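Local coordinates for protein HemO (Neisseria meningitidis, PDB 1J77) that binds heme and, as a member of the heme oxygenase family, probably opens the porphyrin ring by oxidation, at residues A[35-38]-A[39-43]; A[158-161]-A[162-165]; A[192-195]-A[196-200]. All blocks are in the same frame, centred on the assembly; numbering follows the deposited sequence.

Contact 1: A[35-38]-A[39-43]; sequences PFVS and KENYI
S38 caps the N-terminal end of helix 39-60 by accepting from N41 N, at the point where the loop after helix 11-32 enters the next helix of this all-helical heme oxygenase fold. One side-chain bond makes the cap: the hydroxyl OG of S38 accepts from N41 N at 3.0 Å, almost straight at 171°. S38 O, by contrast, receives Y42 N at 2.9 Å, in the carbonyl plane, as a regular helical bond. A chi1 of 68° swings OG back over the helix start, where it meets the N41 amide. Water extends the polar network: one molecule bonds to S38 OG and donates to E40 OE1 at 3.2 Å.

Van der Waals packing joins the same two pieces. V37 CG1 lies against the carboxamide of N41, 3.6 Å from ND2, and that nitrogen is itself hydrogen-bonded to Q34 O. The apolar pair is F36 with Y42, whose rings meet obliquely through F36 CE2 and Y42 CE1, 3.9 Å apart; A128 of helix 122-129 touches both side chains, and Y42 also stacks with Y133 and bonds through OH to G138 O. Carbonyl oxygen P35 O sits at the edge of the Y42 ring, in its plane, with Y42 CB 3.5 Å away.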
ATOM      1  N   PRO A  35     -14.814   0.442  -5.867  1.00 21.35           N
ATOM      2  CA  PRO A  35     -14.705   0.962  -4.487  1.00 22.30           C
ATOM      3  C   PRO A  35     -15.491   2.234  -4.239  1.00 23.15           C
ATOM      4  O   PRO A  35     -15.763   2.503  -3.068  1.00 23.43           O
ATOM      5  CB  PRO A  35     -13.210   1.252  -4.305  1.00 23.85           C
ATOM      6  CG  PRO A  35     -12.551   0.905  -5.606  1.00 23.40           C
ATOM      7  CD  PRO A  35     -13.567   0.601  -6.618  1.00 21.76           C
ATOM      8  N   PHE A  36     -15.863   2.975  -5.288  1.00 23.10           N
ATOM      9  CA  PHE A  36     -16.571   4.244  -5.094  1.00 24.09           C
ATOM     10  C   PHE A  36     -18.051   4.168  -5.494  1.00 25.42           C
ATOM     11  O   PHE A  36     -18.739   5.193  -5.455  1.00 27.25           O
ATOM     12  CB  PHE A  36     -15.850   5.330  -5.871  1.00 23.70           C
ATOM     13  CG  PHE A  36     -14.394   5.420  -5.563  1.00 24.47           C
ATOM     14  CD1 PHE A  36     -13.461   4.906  -6.435  1.00 24.83           C
ATOM     15  CD2 PHE A  36     -13.953   6.012  -4.387  1.00 25.38           C
ATOM     16  CE1 PHE A  36     -12.119   4.966  -6.178  1.00 25.64           C
ATOM     17  CE2 PHE A  36     -12.600   6.073  -4.120  1.00 25.00           C
ATOM     18  CZ  PHE A  36     -11.674   5.548  -5.009  1.00 27.26           C
ATOM     19  N   VAL A  37     -18.567   2.978  -5.774  1.00 25.16           N
ATOM     20  CA  VAL A  37     -19.983   2.857  -6.242  1.00 25.80           C
ATOM     21  C   VAL A  37     -21.019   3.138  -5.150  1.00 26.99           C
ATOM     22  O   VAL A  37     -22.234   3.403  -5.396  1.00 27.95           O
ATOM     23  CB  VAL A  37     -20.232   1.479  -6.915  1.00 24.95           C
ATOM     24  CG1 VAL A  37     -20.513   0.400  -5.944  1.00 24.53           C
ATOM     25  CG2 VAL A  37     -21.415   1.574  -7.933  1.00 25.31           C
ATOM     26  N   SER A  38     -20.542   3.181  -3.931  1.00 27.52           N
ATOM     27  CA  SER A  38     -21.424   3.355  -2.815  1.00 27.88           C
ATOM     28  C   SER A  38     -20.602   3.467  -1.562  1.00 28.44           C
ATOM     29  O   SER A  38     -19.461   2.997  -1.499  1.00 27.88           O
ATOM     30  CB  SER A  38     -22.353   2.162  -2.653  1.00 28.42           C
ATOM     31  OG  SER A  38     -21.694   0.959  -2.260  1.00 29.21           O
ATOM     32  N   LYS A  39     -21.228   4.010  -0.531  1.00 29.30           N
ATOM     33  CA  LYS A  39     -20.605   4.057   0.812  1.00 28.98           C
ATOM     34  C   LYS A  39     -20.246   2.616   1.268  1.00 28.36           C
ATOM     35  O   LYS A  39     -19.171   2.371   1.887  1.00 27.82           O
ATOM     36  CB  LYS A  39     -21.609   4.676   1.808  1.00 30.13           C
ATOM     37  CG  LYS A  39     -20.981   5.104   3.150  1.00 32.32           C
ATOM     38  CD  LYS A  39     -22.064   5.152   4.259  1.00 36.19           C
ATOM     39  CE  LYS A  39     -21.904   6.380   5.138  1.00 40.08           C
ATOM     40  NZ  LYS A  39     -22.770   6.351   6.388  1.00 40.94           N
ATOM     41  N   GLU A  40     -21.128   1.661   1.008  1.00 27.67           N
ATOM     42  CA  GLU A  40     -20.916   0.279   1.391  1.00 27.93           C
ATOM     43  C   GLU A  40     -19.636  -0.290   0.747  1.00 26.21           C
ATOM     44  O   GLU A  40     -18.791  -0.873   1.404  1.00 25.78           O
ATOM     45  CB  GLU A  40     -22.123  -0.557   0.980  1.00 29.64           C
ATOM     46  CG  GLU A  40     -21.952  -2.045   1.197  1.00 33.25           C
ATOM     47  CD  GLU A  40     -23.093  -2.896   0.659  1.00 38.79           C
ATOM     48  OE1 GLU A  40     -24.089  -2.344   0.090  1.00 43.30           O
ATOM     49  OE2 GLU A  40     -22.992  -4.137   0.812  1.00 40.74           O
ATOM     50  N   ASN A  41     -19.489  -0.091  -0.548  1.00 24.50           N
ATOM     51  CA  ASN A  41     -18.264  -0.535  -1.196  1.00 23.18           C
ATOM     52  C   ASN A  41     -17.018   0.259  -0.739  1.00 23.67           C
ATOM     53  O   ASN A  41     -15.913  -0.323  -0.698  1.00 23.02           O
ATOM     54  CB  ASN A  41     -18.423  -0.538  -2.714  1.00 23.53           C
ATOM     55  CG  ASN A  41     -18.942  -1.848  -3.227  1.00 23.92           C
ATOM     56  OD1 ASN A  41     -19.621  -2.603  -2.527  1.00 26.41           O
ATOM     57  ND2 ASN A  41     -18.550  -2.171  -4.457  1.00 27.56           N
ATOM     58  N   TYR A  42     -17.158   1.539  -0.432  1.00 22.03           N
ATOM     59  CA  TYR A  42     -16.002   2.334   0.028  1.00 22.25           C
ATOM     60  C   TYR A  42     -15.554   1.788   1.367  1.00 22.12           C
ATOM     61  O   TYR A  42     -14.330   1.763   1.665  1.00 21.55           O
ATOM     62  CB  TYR A  42     -16.292   3.843   0.147  1.00 23.44           C
ATOM     63  CG  TYR A  42     -15.068   4.674   0.424  1.00 23.35           C
ATOM     64  CD1 TYR A  42     -14.056   4.805  -0.510  1.00 25.82           C
ATOM     65  CD2 TYR A  42     -14.901   5.347   1.646  1.00 22.30           C
ATOM     66  CE1 TYR A  42     -12.942   5.588  -0.271  1.00 25.14           C
ATOM     67  CE2 TYR A  42     -13.821   6.123   1.876  1.00 23.98           C
ATOM     68  CZ  TYR A  42     -12.829   6.240   0.947  1.00 24.66           C
ATOM     69  OH  TYR A  42     -11.707   6.962   1.219  1.00 25.64           O
ATOM     70  N   ILE A  43     -16.496   1.335   2.183  1.00 23.04           N
ATOM     71  CA  ILE A  43     -16.128   0.767   3.486  1.00 22.82           C
ATOM     72  C   ILE A  43     -15.360  -0.532   3.263  1.00 21.76           C
ATOM     73  O   ILE A  43     -14.376  -0.812   3.963  1.00 20.66           O
ATOM     74  CB  ILE A  43     -17.385   0.608   4.392  1.00 24.47           C
ATOM     75  CG1 ILE A  43     -17.762   1.974   4.960  1.00 25.27           C
ATOM     76  CG2 ILE A  43     -17.109  -0.378   5.461  1.00 24.56           C
ATOM     77  CD1 ILE A  43     -19.151   2.062   5.588  1.00 25.80           C
TER
HETATM   78  O   HOH W   1     -23.476  -1.301  -2.870  1.00 39.64           O

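Contact 2: A[158-161]-A[162-165]; sequences EHLN and ALNL
This is a helix-end contact at the surface of the all-helical heme oxygenase fold, where the C-terminal turn of helix 149-162 unwinds into the short loop leading to helix 167-192. The carbonyls of E158, L160 and, less certainly, N161 accept from the amides that follow, and N164 is the first residue to leave helical geometry, with a positive phi of 52°. The bonding changes along the way. A162 N donates to E158 O at 2.8 Å, an i to i+4 helical bond running nearly along the C=O axis. The next bond has the tighter, 3-10-like i to i+3 spacing: L163 N reaches L160 O at 3.2 Å. Its donor stands well above the carbonyl plane, so the bond is poorly aligned with the lone pairs. N164 N to N161 O is of the same i to i+3 kind, but the place of that nitrogen is less certain.

Near L160 O lies a water placed to donate to it at 2.8 Å, though not certainly its partner, since this water has more acceptors nearby than protons; it also accepts from L165 N.

Among the side chains, L163 does most of the touching. Its chi1 of -59° puts L163 CG 3.4 Å from both H159 O and L160 O. L163 also touches I108 of helix 104-119, as does L165, while L160 is buried and its side chain comes within about 4 Å of that of Y112, a heme-binding residue. N161 leans on F11 and A12 of helix 11-32. Methyl groups of the two leucines, L160 CD2 and L163 CD1, approach to 4.2 Å.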
ATOM      1  N   GLU A 158      15.839   7.809  -2.227  1.00 33.44           N
ATOM      2  CA  GLU A 158      17.258   7.963  -1.941  1.00 34.45           C
ATOM      3  C   GLU A 158      17.674   7.025  -0.819  1.00 34.24           C
ATOM      4  O   GLU A 158      18.642   6.261  -0.947  1.00 33.18           O
ATOM      5  CB  GLU A 158      17.561   9.407  -1.569  1.00 35.67           C
ATOM      6  CG  GLU A 158      17.334  10.396  -2.694  1.00 39.43           C
ATOM      7  CD  GLU A 158      18.408  10.359  -3.774  1.00 43.52           C
ATOM      8  OE1 GLU A 158      19.041   9.304  -3.988  1.00 46.00           O
ATOM      9  OE2 GLU A 158      18.623  11.398  -4.438  1.00 47.85           O
ATOM     10  N   HIS A 159      16.904   7.060   0.268  1.00 34.14           N
ATOM     11  CA  HIS A 159      17.178   6.226   1.439  1.00 33.96           C
ATOM     12  C   HIS A 159      17.148   4.748   1.099  1.00 33.08           C
ATOM     13  O   HIS A 159      17.960   3.972   1.606  1.00 32.54           O
ATOM     14  CB  HIS A 159      16.186   6.530   2.561  1.00 34.97           C
ATOM     15  CG  HIS A 159      16.328   7.897   3.159  1.00 37.28           C
ATOM     16  ND1 HIS A 159      15.250   8.736   3.352  1.00 39.65           N
ATOM     17  CD2 HIS A 159      17.410   8.567   3.624  1.00 39.75           C
ATOM     18  CE1 HIS A 159      15.662   9.862   3.904  1.00 40.04           C
ATOM     19  NE2 HIS A 159      16.972   9.792   4.067  1.00 39.75           N
ATOM     20  N   LEU A 160      16.199   4.339   0.250  1.00 31.99           N
ATOM     21  CA  LEU A 160      16.127   2.943  -0.159  1.00 31.99           C
ATOM     22  C   LEU A 160      17.400   2.503  -0.889  1.00 31.18           C
ATOM     23  O   LEU A 160      17.985   1.459  -0.590  1.00 29.96           O
ATOM     24  CB  LEU A 160      14.901   2.697  -1.059  1.00 32.91           C
ATOM     25  CG  LEU A 160      13.542   2.505  -0.412  1.00 33.70           C
ATOM     26  CD1 LEU A 160      12.543   2.136  -1.518  1.00 33.99           C
ATOM     27  CD2 LEU A 160      13.587   1.437   0.668  1.00 33.36           C
ATOM     28  N   ASN A 161      17.823   3.297  -1.867  1.00 30.87           N
ATOM     29  CA  ASN A 161      19.027   3.003  -2.620  1.00 31.43           C
ATOM     30  C   ASN A 161      20.273   3.022  -1.727  1.00 31.40           C
ATOM     31  O   ASN A 161      21.179   2.191  -1.877  1.00 30.85           O
ATOM     32  CB  ASN A 161      19.157   4.039  -3.731  1.00 31.86           C
ATOM     33  CG  ASN A 161      18.094   3.878  -4.768  1.00 33.87           C
ATOM     34  OD1 ASN A 161      17.575   4.857  -5.311  1.00 37.83           O
ATOM     35  ND2 ASN A 161      17.773   2.632  -5.063  1.00 32.28           N
ATOM     36  N   ALA A 162      20.259   3.930  -0.774  1.00 31.87           N
ATOM     37  CA  ALA A 162      21.401   4.101   0.143  1.00 32.17           C
ATOM     38  C   ALA A 162      21.536   2.973   1.160  1.00 32.85           C
ATOM     39  O   ALA A 162      22.552   2.908   1.861  1.00 32.53           O
ATOM     40  CB  ALA A 162      21.321   5.428   0.834  1.00 32.68           C
ATOM     41  N   LEU A 163      20.538   2.089   1.284  1.00 32.87           N
ATOM     42  CA  LEU A 163      20.698   0.936   2.172  1.00 33.93           C
ATOM     43  C   LEU A 163      21.859   0.124   1.635  1.00 34.98           C
ATOM     44  O   LEU A 163      22.460  -0.668   2.350  1.00 35.58           O
ATOM     45  CB  LEU A 163      19.444   0.054   2.241  1.00 33.13           C
ATOM     46  CG  LEU A 163      18.185   0.758   2.735  1.00 31.55           C
ATOM     47  CD1 LEU A 163      16.985  -0.174   2.614  1.00 29.13           C
ATOM     48  CD2 LEU A 163      18.274   1.349   4.152  1.00 31.26           C
ATOM     49  N   ASN A 164      22.141   0.334   0.347  1.00 36.30           N
ATOM     50  CA  ASN A 164      23.219  -0.327  -0.366  1.00 37.10           C
ATOM     51  C   ASN A 164      23.146  -1.817  -0.190  1.00 37.35           C
ATOM     52  O   ASN A 164      24.141  -2.478   0.087  1.00 37.39           O
ATOM     53  CB  ASN A 164      24.588   0.221   0.052  1.00 38.07           C
ATOM     54  CG  ASN A 164      24.966   1.445  -0.736  1.00 39.53           C
ATOM     55  OD1 ASN A 164      24.789   1.488  -1.962  1.00 41.32           O
ATOM     56  ND2 ASN A 164      25.444   2.469  -0.046  1.00 41.51           N
ATOM     57  N   LEU A 165      21.936  -2.344  -0.368  1.00 36.72           N
ATOM     58  CA  LEU A 165      21.718  -3.768  -0.272  1.00 36.51           C
ATOM     59  C   LEU A 165      22.588  -4.384  -1.335  1.00 37.24           C
ATOM     60  O   LEU A 165      22.769  -3.790  -2.393  1.00 37.55           O
ATOM     61  CB  LEU A 165      20.252  -4.118  -0.556  1.00 36.18           C
ATOM     62  CG  LEU A 165      19.159  -3.741   0.449  1.00 35.42           C
ATOM     63  CD1 LEU A 165      17.945  -4.583   0.177  1.00 34.27           C
ATOM     64  CD2 LEU A 165      19.589  -3.927   1.888  1.00 34.91           C
TER
HETATM   65  O   HOH W   2      19.735  -0.575  -1.391  1.00 31.90           O

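Contact 3: A[192-195]-A[196-200]; sequences FGLA and ADAEA
L194 and A198 meet by their beta carbons, CB to CB at 3.9 Å, and this small apolar touch is the close-packed side of the contact. Both CB atoms point into the bend from its two limbs. The methyl of A198 touches A195 O as well, at 3.3 Å from CB. At the root of the bend, the side chain of L194 packs against L29 of helix 11-32, V33, and L188 and R189 of helix 167-192.

The backbone here forms a type II beta turn from A195 to A198, closed by the hydrogen bond from A198 N to A195 O at 3.1 Å. Its N-H...O angle is 156°, yet the donor stands above the carbonyl plane and not on a lone pair. D197, in the third position, has the positive phi of this turn type. Just upstream, G193 ends helix 167-192 in a Schellman motif, also with positive phi.

The outer side is loose. A195, A196 and D197 are exposed, and the CB of D197 points away from 192-195. From the last turn residue onward the chain is tied back to the helix it has left: A198 O accepts a hydrogen bond from R189 NE, and E199 OE1 forms salt bridges with R189 NH2 and K185 NZ.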
ATOM      1  N   PHE A 192     -14.108  -8.486  -0.778  1.00 20.76           N
ATOM      2  CA  PHE A 192     -15.118  -8.193  -1.791  1.00 20.98           C
ATOM      3  C   PHE A 192     -15.837  -9.469  -2.241  1.00 22.01           C
ATOM      4  O   PHE A 192     -16.625  -9.418  -3.177  1.00 23.42           O
ATOM      5  CB  PHE A 192     -14.482  -7.426  -2.953  1.00 19.86           C
ATOM      6  CG  PHE A 192     -14.267  -5.963  -2.677  1.00 17.21           C
ATOM      7  CD1 PHE A 192     -13.061  -5.489  -2.086  1.00 18.49           C
ATOM      8  CD2 PHE A 192     -15.242  -5.010  -2.972  1.00 20.89           C
ATOM      9  CE1 PHE A 192     -12.885  -4.199  -1.837  1.00 19.10           C
ATOM     10  CE2 PHE A 192     -15.022  -3.674  -2.778  1.00 21.84           C
ATOM     11  CZ  PHE A 192     -13.836  -3.249  -2.165  1.00 22.59           C
ATOM     12  N   GLY A 193     -15.633 -10.615  -1.605  1.00 22.05           N
ATOM     13  CA  GLY A 193     -16.400 -11.799  -1.961  1.00 22.73           C
ATOM     14  C   GLY A 193     -16.070 -12.436  -3.297  1.00 23.03           C
ATOM     15  O   GLY A 193     -16.932 -12.992  -3.974  1.00 24.68           O
ATOM     16  N   LEU A 194     -14.797 -12.374  -3.665  1.00 20.49           N
ATOM     17  CA  LEU A 194     -14.295 -12.995  -4.859  1.00 19.97           C
ATOM     18  C   LEU A 194     -13.631 -14.308  -4.599  1.00 20.65           C
ATOM     19  O   LEU A 194     -13.104 -14.530  -3.452  1.00 22.26           O
ATOM     20  CB  LEU A 194     -13.295 -12.040  -5.525  1.00 18.66           C
ATOM     21  CG  LEU A 194     -13.707 -10.604  -5.744  1.00 17.90           C
ATOM     22  CD1 LEU A 194     -12.645  -9.809  -6.507  1.00 16.45           C
ATOM     23  CD2 LEU A 194     -15.065 -10.527  -6.524  1.00 18.84           C
ATOM     24  N   ALA A 195     -13.532 -15.149  -5.635  1.00 21.59           N
ATOM     25  CA  ALA A 195     -12.807 -16.417  -5.567  1.00 22.28           C
ATOM     26  C   ALA A 195     -11.294 -16.214  -5.370  1.00 22.74           C
ATOM     27  O   ALA A 195     -10.765 -15.162  -5.670  1.00 21.13           O
ATOM     28  CB  ALA A 195     -12.997 -17.184  -6.829  1.00 23.43           C
ATOM     29  N   ALA A 196     -10.577 -17.235  -4.933  1.00 24.27           N
ATOM     30  CA  ALA A 196      -9.148 -17.115  -4.785  1.00 25.16           C
ATOM     31  C   ALA A 196      -8.583 -16.959  -6.162  1.00 26.75           C
ATOM     32  O   ALA A 196      -9.119 -17.514  -7.164  1.00 29.85           O
ATOM     33  CB  ALA A 196      -8.561 -18.375  -4.099  1.00 26.02           C
ATOM     34  N   ASP A 197      -7.509 -16.210  -6.266  1.00 27.03           N
ATOM     35  CA  ASP A 197      -6.954 -15.952  -7.590  1.00 27.09           C
ATOM     36  C   ASP A 197      -7.864 -15.220  -8.637  1.00 25.36           C
ATOM     37  O   ASP A 197      -7.526 -15.117  -9.808  1.00 25.49           O
ATOM     38  CB  ASP A 197      -6.446 -17.261  -8.143  1.00 27.63           C
ATOM     39  CG  ASP A 197      -5.515 -17.947  -7.181  1.00 30.15           C
ATOM     40  OD1 ASP A 197      -4.603 -17.265  -6.592  1.00 29.11           O
ATOM     41  OD2 ASP A 197      -5.590 -19.176  -6.997  1.00 33.14           O
ATOM     42  N   ALA A 198      -8.984 -14.673  -8.199  1.00 22.94           N
ATOM     43  CA  ALA A 198      -9.766 -13.807  -9.108  1.00 20.29           C
ATOM     44  C   ALA A 198      -8.955 -12.587  -9.511  1.00 19.18           C
ATOM     45  O   ALA A 198      -8.148 -12.063  -8.717  1.00 17.52           O
ATOM     46  CB  ALA A 198     -10.996 -13.341  -8.426  1.00 20.03           C
ATOM     47  N   GLU A 199      -9.127 -12.192 -10.753  1.00 17.15           N
ATOM     48  CA  GLU A 199      -8.455 -11.043 -11.312  1.00 17.39           C
ATOM     49  C   GLU A 199      -9.427 -10.161 -12.074  1.00 16.53           C
ATOM     50  O   GLU A 199     -10.570 -10.546 -12.366  1.00 16.31           O
ATOM     51  CB  GLU A 199      -7.337 -11.490 -12.292  1.00 18.36           C
ATOM     52  CG  GLU A 199      -6.257 -12.316 -11.604  1.00 19.86           C
ATOM     53  CD  GLU A 199      -5.223 -11.547 -10.762  1.00 23.25           C
ATOM     54  OE1 GLU A 199      -4.471 -12.191  -9.979  1.00 23.32           O
ATOM     55  OE2 GLU A 199      -5.111 -10.338 -10.886  1.00 23.88           O
ATOM     56  N   ALA A 200      -8.990  -8.964 -12.417  1.00 15.86           N
ATOM     57  CA  ALA A 200      -9.736  -8.101 -13.284  1.00 15.80           C
ATOM     58  C   ALA A 200      -9.923  -8.754 -14.650  1.00 14.91           C
ATOM     59  O   ALA A 200      -9.217  -9.698 -15.045  1.00 15.92           O
ATOM     60  CB  ALA A 200      -8.975  -6.741 -13.444  1.00 15.18           C
TER

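From the N terminus the three contacts follow in series, neither nested nor crossing. Contact 1 ends the loop after helix 11-32 and starts helix 39-60; contact 2 ends helix 149-162 and opens the loop to helix 167-192; contact 3 begins at the end of helix 167-192 and turns the chain beyond it. Contacts 1 and 2 are on opposite sides of the chain's centre, their centres 38 Å apart, whereas contacts 1 and 3 are neighbours: the ring atom F192 CZ packs on N41 O at 3.9 Å. Thus the start of helix 39-60 meets the end of helix 167-192, while helix 11-32 is touched by residues of both contact 2 and contact 3.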